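Local coordinates for putative gdp-fucose protein o-fucosyltransferase 1 (Caenorhabditis elegans, PDB 3ZY2) that belongs to the protein O-fucosyltransferase family of the GT-B clan and binds guanosine-5'-diphosphate in a pocket, at residues V214-R219 / E269-K274; C260-Q265 / V329-S334. All coordinates share one frame; numbering follows the deposited sequence.

Contact 1. Residues V214-R219 / E269-K274. With GDP (guanosine-5'-diphosphate), chain C.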
loop_
_atom_site.group_PDB
_atom_site.type_symbol
_atom_site.label_atom_id
_atom_site.label_comp_id
_atom_site.label_asym_id
_atom_site.label_seq_id
_atom_site.Cartn_x
_atom_site.Cartn_y
_atom_site.Cartn_z
ATOM N N VAL A 214 -35.964 15.714 15.220
ATOM C CA VAL A 214 -35.135 14.524 15.022
ATOM C C VAL A 214 -34.587 14.595 13.609
ATOM O O VAL A 214 -35.351 14.790 12.676
ATOM C CB VAL A 214 -35.955 13.204 15.139
ATOM C CG1 VAL A 214 -35.053 11.983 14.949
ATOM C CG2 VAL A 214 -36.616 13.071 16.509
ATOM N N ALA A 215 -33.272 14.466 13.453
ATOM C CA ALA A 215 -32.649 14.322 12.120
ATOM C C ALA A 215 -32.202 12.897 11.941
ATOM O O ALA A 215 -31.618 12.312 12.879
ATOM C CB ALA A 215 -31.441 15.270 11.978
ATOM N N VAL A 216 -32.447 12.356 10.754
ATOM C CA VAL A 216 -32.075 10.956 10.455
ATOM C C VAL A 216 -31.267 10.894 9.171
ATOM O O VAL A 216 -31.533 11.641 8.235
ATOM C CB VAL A 216 -33.305 10.003 10.367
ATOM C CG1 VAL A 216 -34.138 10.104 11.629
ATOM C CG2 VAL A 216 -34.136 10.302 9.122
ATOM N N HIS A 217 -30.289 9.999 9.162
ATOM C CA HIS A 217 -29.516 9.679 7.968
ATOM C C HIS A 217 -29.928 8.326 7.421
ATOM O O HIS A 217 -29.795 7.313 8.101
ATOM C CB HIS A 217 -28.010 9.677 8.274
ATOM C CG HIS A 217 -27.173 9.404 7.065
ATOM N ND1 HIS A 217 -26.050 8.600 7.083
ATOM C CD2 HIS A 217 -27.322 9.825 5.779
ATOM C CE1 HIS A 217 -25.541 8.545 5.861
ATOM N NE2 HIS A 217 -26.297 9.274 5.049
ATOM N N LEU A 218 -30.492 8.335 6.208
ATOM C CA LEU A 218 -30.927 7.113 5.539
ATOM C C LEU A 218 -29.956 6.818 4.407
ATOM O O LEU A 218 -30.021 7.423 3.339
ATOM C CB LEU A 218 -32.361 7.259 5.006
ATOM C CG LEU A 218 -33.417 7.672 6.046
ATOM C CD1 LEU A 218 -34.824 7.680 5.419
ATOM C CD2 LEU A 218 -33.395 6.776 7.330
ATOM N N ARG A 219 -29.031 5.902 4.675
ATOM C CA ARG A 219 -28.059 5.473 3.685
ATOM C C ARG A 219 -28.675 4.244 3.026
ATOM O O ARG A 219 -28.818 3.186 3.657
ATOM C CB ARG A 219 -26.739 5.119 4.395
ATOM C CG ARG A 219 -25.584 4.791 3.447
ATOM C CD ARG A 219 -25.006 5.993 2.726
ATOM N NE ARG A 219 -23.687 5.640 2.199
ATOM C CZ ARG A 219 -23.466 5.117 1.002
ATOM N NH1 ARG A 219 -24.473 4.909 0.164
ATOM N NH2 ARG A 219 -22.236 4.820 0.623
ATOM N N GLU A 269 -40.538 2.398 12.376
ATOM C CA GLU A 269 -40.791 2.105 13.784
ATOM C C GLU A 269 -39.863 2.920 14.678
ATOM O O GLU A 269 -40.304 3.507 15.666
ATOM C CB GLU A 269 -40.603 0.607 14.070
ATOM C CG GLU A 269 -40.766 0.266 15.561
ATOM C CD GLU A 269 -40.809 -1.222 15.863
ATOM O OE1 GLU A 269 -40.668 -2.046 14.931
ATOM O OE2 GLU A 269 -40.979 -1.551 17.058
ATOM N N GLN A 270 -38.586 2.978 14.311
ATOM C CA GLN A 270 -37.606 3.652 15.150
ATOM C C GLN A 270 -37.735 5.182 15.114
ATOM O O GLN A 270 -37.591 5.837 16.144
ATOM C CB GLN A 270 -36.196 3.160 14.815
ATOM C CG GLN A 270 -35.996 1.708 15.255
ATOM C CD GLN A 270 -34.794 1.048 14.641
ATOM O OE1 GLN A 270 -34.908 0.033 13.936
ATOM N NE2 GLN A 270 -33.624 1.582 14.935
ATOM N N ILE A 271 -38.055 5.746 13.955
ATOM C CA ILE A 271 -38.326 7.195 13.857
ATOM C C ILE A 271 -39.520 7.583 14.726
ATOM O O ILE A 271 -39.489 8.585 15.440
ATOM C CB ILE A 271 -38.590 7.621 12.407
ATOM C CG1 ILE A 271 -37.278 7.565 11.597
ATOM C CG2 ILE A 271 -39.192 9.053 12.358
ATOM C CD1 ILE A 271 -37.436 7.847 10.107
ATOM N N VAL A 272 -40.584 6.790 14.669
ATOM C CA VAL A 272 -41.754 7.074 15.466
ATOM C C VAL A 272 -41.425 6.986 16.965
ATOM O O VAL A 272 -41.851 7.830 17.739
ATOM C CB VAL A 272 -42.901 6.098 15.122
ATOM C CG1 VAL A 272 -44.009 6.170 16.165
ATOM C CG2 VAL A 272 -43.447 6.405 13.742
ATOM N N GLU A 273 -40.641 5.975 17.348
ATOM C CA GLU A 273 -40.210 5.820 18.732
ATOM C C GLU A 273 -39.428 7.049 19.210
ATOM O O GLU A 273 -39.686 7.594 20.277
ATOM C CB GLU A 273 -39.366 4.540 18.866
ATOM C CG GLU A 273 -39.236 4.053 20.283
ATOM C CD GLU A 273 -38.168 4.781 21.069
ATOM O OE1 GLU A 273 -37.081 5.049 20.505
ATOM O OE2 GLU A 273 -38.422 5.083 22.261
ATOM N N LYS A 274 -38.493 7.501 18.387
ATOM C CA LYS A 274 -37.654 8.634 18.771
ATOM C C LYS A 274 -38.447 9.935 18.778
ATOM O O LYS A 274 -38.225 10.782 19.628
ATOM C CB LYS A 274 -36.433 8.750 17.861
ATOM C CG LYS A 274 -35.491 7.531 17.913
ATOM C CD LYS A 274 -34.880 7.355 19.281
ATOM C CE LYS A 274 -33.951 6.134 19.329
ATOM N NZ LYS A 274 -33.426 5.942 20.711
HETATM P PB GDP C . -20.142 6.066 3.498
HETATM O O1B GDP C . -21.523 6.472 3.857
HETATM O O2B GDP C . -18.929 5.764 4.434
HETATM O O3B GDP C . -19.897 5.762 1.897
HETATM O O3A GDP C . -19.925 7.758 3.277
HETATM P PA GDP C . -18.868 8.506 2.149
HETATM O O1A GDP C . -19.509 10.030 2.704
HETATM O O2A GDP C . -17.569 8.236 2.083
HETATM O "O5'" GDP C . -19.814 7.758 0.821
HETATM C "C5'" GDP C . -20.868 8.469 1.048
HETATM C "C4'" GDP C . -21.585 9.150 0.135
HETATM O "O4'" GDP C . -22.747 9.009 -0.576
HETATM C "C3'" GDP C . -21.537 10.436 0.658
HETATM O "O3'" GDP C . -20.326 11.659 0.426
HETATM C "C2'" GDP C . -22.805 11.766 -0.541
HETATM O "O2'" GDP C . -22.021 11.979 -1.629
HETATM C "C1'" GDP C . -23.672 10.521 -0.613
HETATM N N9 GDP C . -24.401 10.537 0.445
HETATM C C8 GDP C . -24.404 9.325 1.810
HETATM N N7 GDP C . -25.327 10.066 2.336
HETATM C C5 GDP C . -25.895 11.145 1.966
HETATM C C6 GDP C . -27.063 12.394 2.278
HETATM O O6 GDP C . -27.550 12.146 3.281
HETATM N N1 GDP C . -26.997 13.061 1.435
HETATM C C2 GDP C . -26.470 13.337 0.344
HETATM N N2 GDP C . -26.572 14.067 -0.328
HETATM N N3 GDP C . -25.343 12.484 -0.355
HETATM C C4 GDP C . -25.154 11.401 0.580
#

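Contact 2. Residues C260-Q265 / V329-S334. With GDP (guanosine-5'-diphosphate), chain C.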
loop_
_atom_site.group_PDB
_atom_site.type_symbol
_atom_site.label_atom_id
_atom_site.label_comp_id
_atom_site.label_asym_id
_atom_site.label_seq_id
_atom_site.Cartn_x
_atom_site.Cartn_y
_atom_site.Cartn_z
ATOM N N CYS A 260 -26.645 -2.338 9.586
ATOM C CA CYS A 260 -26.035 -1.756 8.401
ATOM C C CYS A 260 -27.091 -1.212 7.433
ATOM O O CYS A 260 -26.939 -0.124 6.874
ATOM C CB CYS A 260 -25.187 -2.814 7.695
ATOM S SG CYS A 260 -24.135 -2.208 6.381
ATOM N N SER A 261 -28.154 -1.987 7.251
ATOM C CA SER A 261 -29.205 -1.670 6.290
ATOM C C SER A 261 -30.579 -2.008 6.874
ATOM O O SER A 261 -31.151 -3.055 6.541
ATOM C CB SER A 261 -28.959 -2.456 4.985
ATOM O OG SER A 261 -29.786 -1.966 3.948
ATOM N N PRO A 262 -31.108 -1.143 7.761
ATOM C CA PRO A 262 -32.435 -1.383 8.344
ATOM C C PRO A 262 -33.508 -1.477 7.265
ATOM O O PRO A 262 -33.415 -0.784 6.234
ATOM C CB PRO A 262 -32.708 -0.137 9.198
ATOM C CG PRO A 262 -31.446 0.585 9.277
ATOM C CD PRO A 262 -30.544 0.151 8.165
ATOM N N SER A 263 -34.506 -2.326 7.511
ATOM C CA SER A 263 -35.680 -2.443 6.639
ATOM C C SER A 263 -36.476 -1.154 6.728
ATOM O O SER A 263 -36.361 -0.431 7.714
ATOM C CB SER A 263 -36.568 -3.620 7.057
ATOM O OG SER A 263 -37.147 -3.417 8.338
ATOM N N LYS A 264 -37.295 -0.879 5.714
ATOM C CA LYS A 264 -38.188 0.293 5.752
ATOM C C LYS A 264 -39.055 0.271 7.009
ATOM O O LYS A 264 -39.205 1.282 7.687
ATOM C CB LYS A 264 -39.056 0.382 4.494
ATOM C CG LYS A 264 -38.296 0.855 3.257
ATOM C CD LYS A 264 -39.226 1.161 2.089
ATOM C CE LYS A 264 -38.486 0.981 0.765
ATOM N NZ LYS A 264 -39.372 0.589 -0.378
ATOM N N GLN A 265 -39.609 -0.902 7.325
ATOM C CA GLN A 265 -40.418 -1.096 8.532
ATOM C C GLN A 265 -39.673 -0.677 9.806
ATOM O O GLN A 265 -40.239 0.017 10.662
ATOM C CB GLN A 265 -40.857 -2.572 8.647
ATOM C CG GLN A 265 -41.408 -3.195 7.340
ATOM C CD GLN A 265 -40.331 -3.845 6.455
ATOM O OE1 GLN A 265 -39.762 -3.205 5.560
ATOM N NE2 GLN A 265 -40.072 -5.135 6.691
ATOM N N VAL A 329 -30.391 10.443 14.598
ATOM C CA VAL A 329 -30.360 8.965 14.442
ATOM C C VAL A 329 -29.611 8.657 13.156
ATOM O O VAL A 329 -30.073 9.008 12.062
ATOM C CB VAL A 329 -31.763 8.307 14.418
ATOM C CG1 VAL A 329 -31.630 6.766 14.514
ATOM C CG2 VAL A 329 -32.629 8.820 15.559
ATOM N N GLY A 330 -28.446 8.027 13.286
ATOM C CA GLY A 330 -27.619 7.741 12.119
ATOM C C GLY A 330 -27.524 6.287 11.741
ATOM O O GLY A 330 -28.190 5.433 12.352
ATOM N N ASN A 331 -26.678 6.048 10.746
ATOM C CA ASN A 331 -26.315 4.709 10.319
ATOM C C ASN A 331 -24.929 4.426 10.856
ATOM O O ASN A 331 -23.967 5.119 10.519
ATOM C CB ASN A 331 -26.327 4.638 8.800
ATOM C CG ASN A 331 -26.068 3.256 8.310
ATOM O OD1 ASN A 331 -24.995 2.707 8.563
ATOM N ND2 ASN A 331 -27.055 2.650 7.655
ATOM N N CYS A 332 -24.836 3.412 11.703
ATOM C CA CYS A 332 -23.591 3.131 12.392
ATOM C C CYS A 332 -22.430 2.776 11.468
ATOM O O CYS A 332 -21.268 3.014 11.811
ATOM C CB CYS A 332 -23.821 2.000 13.361
ATOM S SG CYS A 332 -22.306 1.558 14.200
ATOM N N VAL A 333 -22.725 2.189 10.316
ATOM C CA VAL A 333 -21.651 1.767 9.405
ATOM C C VAL A 333 -21.142 2.934 8.550
ATOM O O VAL A 333 -20.013 2.953 8.080
ATOM C CB VAL A 333 -22.106 0.548 8.525
ATOM C CG1 VAL A 333 -21.015 0.127 7.552
ATOM C CG2 VAL A 333 -22.512 -0.588 9.417
ATOM N N SER A 334 -21.970 3.945 8.368
ATOM C CA SER A 334 -21.619 5.002 7.438
ATOM C C SER A 334 -20.623 6.006 8.020
ATOM O O SER A 334 -20.865 6.614 9.091
ATOM C CB SER A 334 -22.881 5.726 7.011
ATOM O OG SER A 334 -22.564 6.878 6.265
HETATM P PB GDP C . -20.142 6.066 3.498
HETATM O O1B GDP C . -21.523 6.472 3.857
HETATM O O2B GDP C . -18.929 5.764 4.434
HETATM O O3B GDP C . -19.897 5.762 1.897
HETATM O O3A GDP C . -19.925 7.758 3.277
HETATM P PA GDP C . -18.868 8.506 2.149
HETATM O O1A GDP C . -19.509 10.030 2.704
HETATM O O2A GDP C . -17.569 8.236 2.083
HETATM O "O5'" GDP C . -19.814 7.758 0.821
HETATM C "C5'" GDP C . -20.868 8.469 1.048
HETATM C "C4'" GDP C . -21.585 9.150 0.135
HETATM O "O4'" GDP C . -22.747 9.009 -0.576
HETATM C "C3'" GDP C . -21.537 10.436 0.658
HETATM O "O3'" GDP C . -20.326 11.659 0.426
HETATM C "C2'" GDP C . -22.805 11.766 -0.541
HETATM O "O2'" GDP C . -22.021 11.979 -1.629
HETATM C "C1'" GDP C . -23.672 10.521 -0.613
HETATM N N9 GDP C . -24.401 10.537 0.445
HETATM C C8 GDP C . -24.404 9.325 1.810
HETATM N N7 GDP C . -25.327 10.066 2.336
HETATM C C5 GDP C . -25.895 11.145 1.966
HETATM C C6 GDP C . -27.063 12.394 2.278
HETATM O O6 GDP C . -27.550 12.146 3.281
HETATM N N1 GDP C . -26.997 13.061 1.435
HETATM C C2 GDP C . -26.470 13.337 0.344
HETATM N N2 GDP C . -26.572 14.067 -0.328
HETATM N N3 GDP C . -25.343 12.484 -0.355
HETATM C C4 GDP C . -25.154 11.401 0.580
#

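Contact 1. Residues V214-R219 / E269-K274
V216 and I271 meet by their CG1 atoms, 4.0 Å apart, with the two side chains crossing at about a right angle. I271 starts off to one side and swings its CG1 branch in toward the sheet. V216 presents the methyl that lies anti to its own carbonyl carbon (chi1 -54°). One turn further along the helix, V214 CG2 lies 4.2 Å from the backbone O of K274, while the K274 chain turns away toward its end. This is helix 264-278 packed on one face of the parallel sheet, against strand 213-218, as in the Rossmann-like, nucleotide-binding domain of GT-B proteins. H217 emerges on the other face and meets guanosine-5'-diphosphate edge-on. H217 NE2 donates to N7 of the guanine at 3.0 Å, and S337 OG holds the ring's ND1, so two bonds fix its rotation. Beyond the strand end, the R219 chain bends at chi2 (73°) and its guanidinium turns an edge to the beta phosphate. R219 NE gives a nearly straight bond to O1B (2.9 Å, 168°), and R219 NH2 reaches O3B at 2.8 Å. The ribose O4' sits over one guanidinium face. R219 NH1 forms salt bridges with D288 and D221, which help hold the guanidinium in place. One face of strand 213-218 thus seats the helix through V214 and V216, while H217 on the other face and R219 just past the strand end hold the guanine and the beta phosphate.

Contact 2. Residues C260-Q265 / V329-S334
The contact belongs to the phosphate-binding turn between strand 327-330 and helix 335-346, where N331 forms an Asx turn and reaches across to C260 at the end of the short helix 257-260. N331 CG lies anti to the backbone N (chi1 -175°), which carries the amide out toward C260. There N331 ND2 donates to C260 O at 2.9 Å and almost straight (173°). C260 O lies close to the plane of the amide, yet the donor stands well above the plane of the carbonyl. W224 NE1 also donates to C260 O, so two bonds satisfy this buried oxygen. At its other end the amide turns back on its own loop: N331 OD1 accepts from the backbone N of V333 at 2.9 Å, and more weakly from that of S334. V333 CG2 then rests on C260 SG at 3.8 Å and also touches C260 CA. Disulfides fasten both sides of the contact, C260 to C228 and C332 to C245. S334 is the N-cap of the following helix. Its OG takes the N-H of S337 and donates to O1B of guanosine-5'-diphosphate, 2.7 Å away. The beta phosphate therefore lies near a helix N-terminus, whose dipole would probably favour its negative charge. N331 acts as a second-shell residue: with its carboxamide held at both ends, it shapes the turn that delivers S334 to the phosphate.

Contacts 1 and 2 have centres about 9 Å apart and share a sheet, since strands 213-218 and 327-330 run side by side and parallel. Probable backbone hydrogen bonds join them: A215 O to V329 N at 2.8 Å, and H217 N to V329 O at 3.1 Å. Near the ligand, H217 CE1 packs 3.4 Å from S334 OG, at the N-cap of helix 335-346. S337 OG links them again, bonding both H217 ND1 and N331 N. Both segments 214-219 and 329-334 feed the guanosine-5'-diphosphate pocket. R219 of contact 1 and S334 of contact 2 converge on O1B, while H217 takes the base. Helix 264-278 begins in contact 2 and packs on the sheet in contact 1.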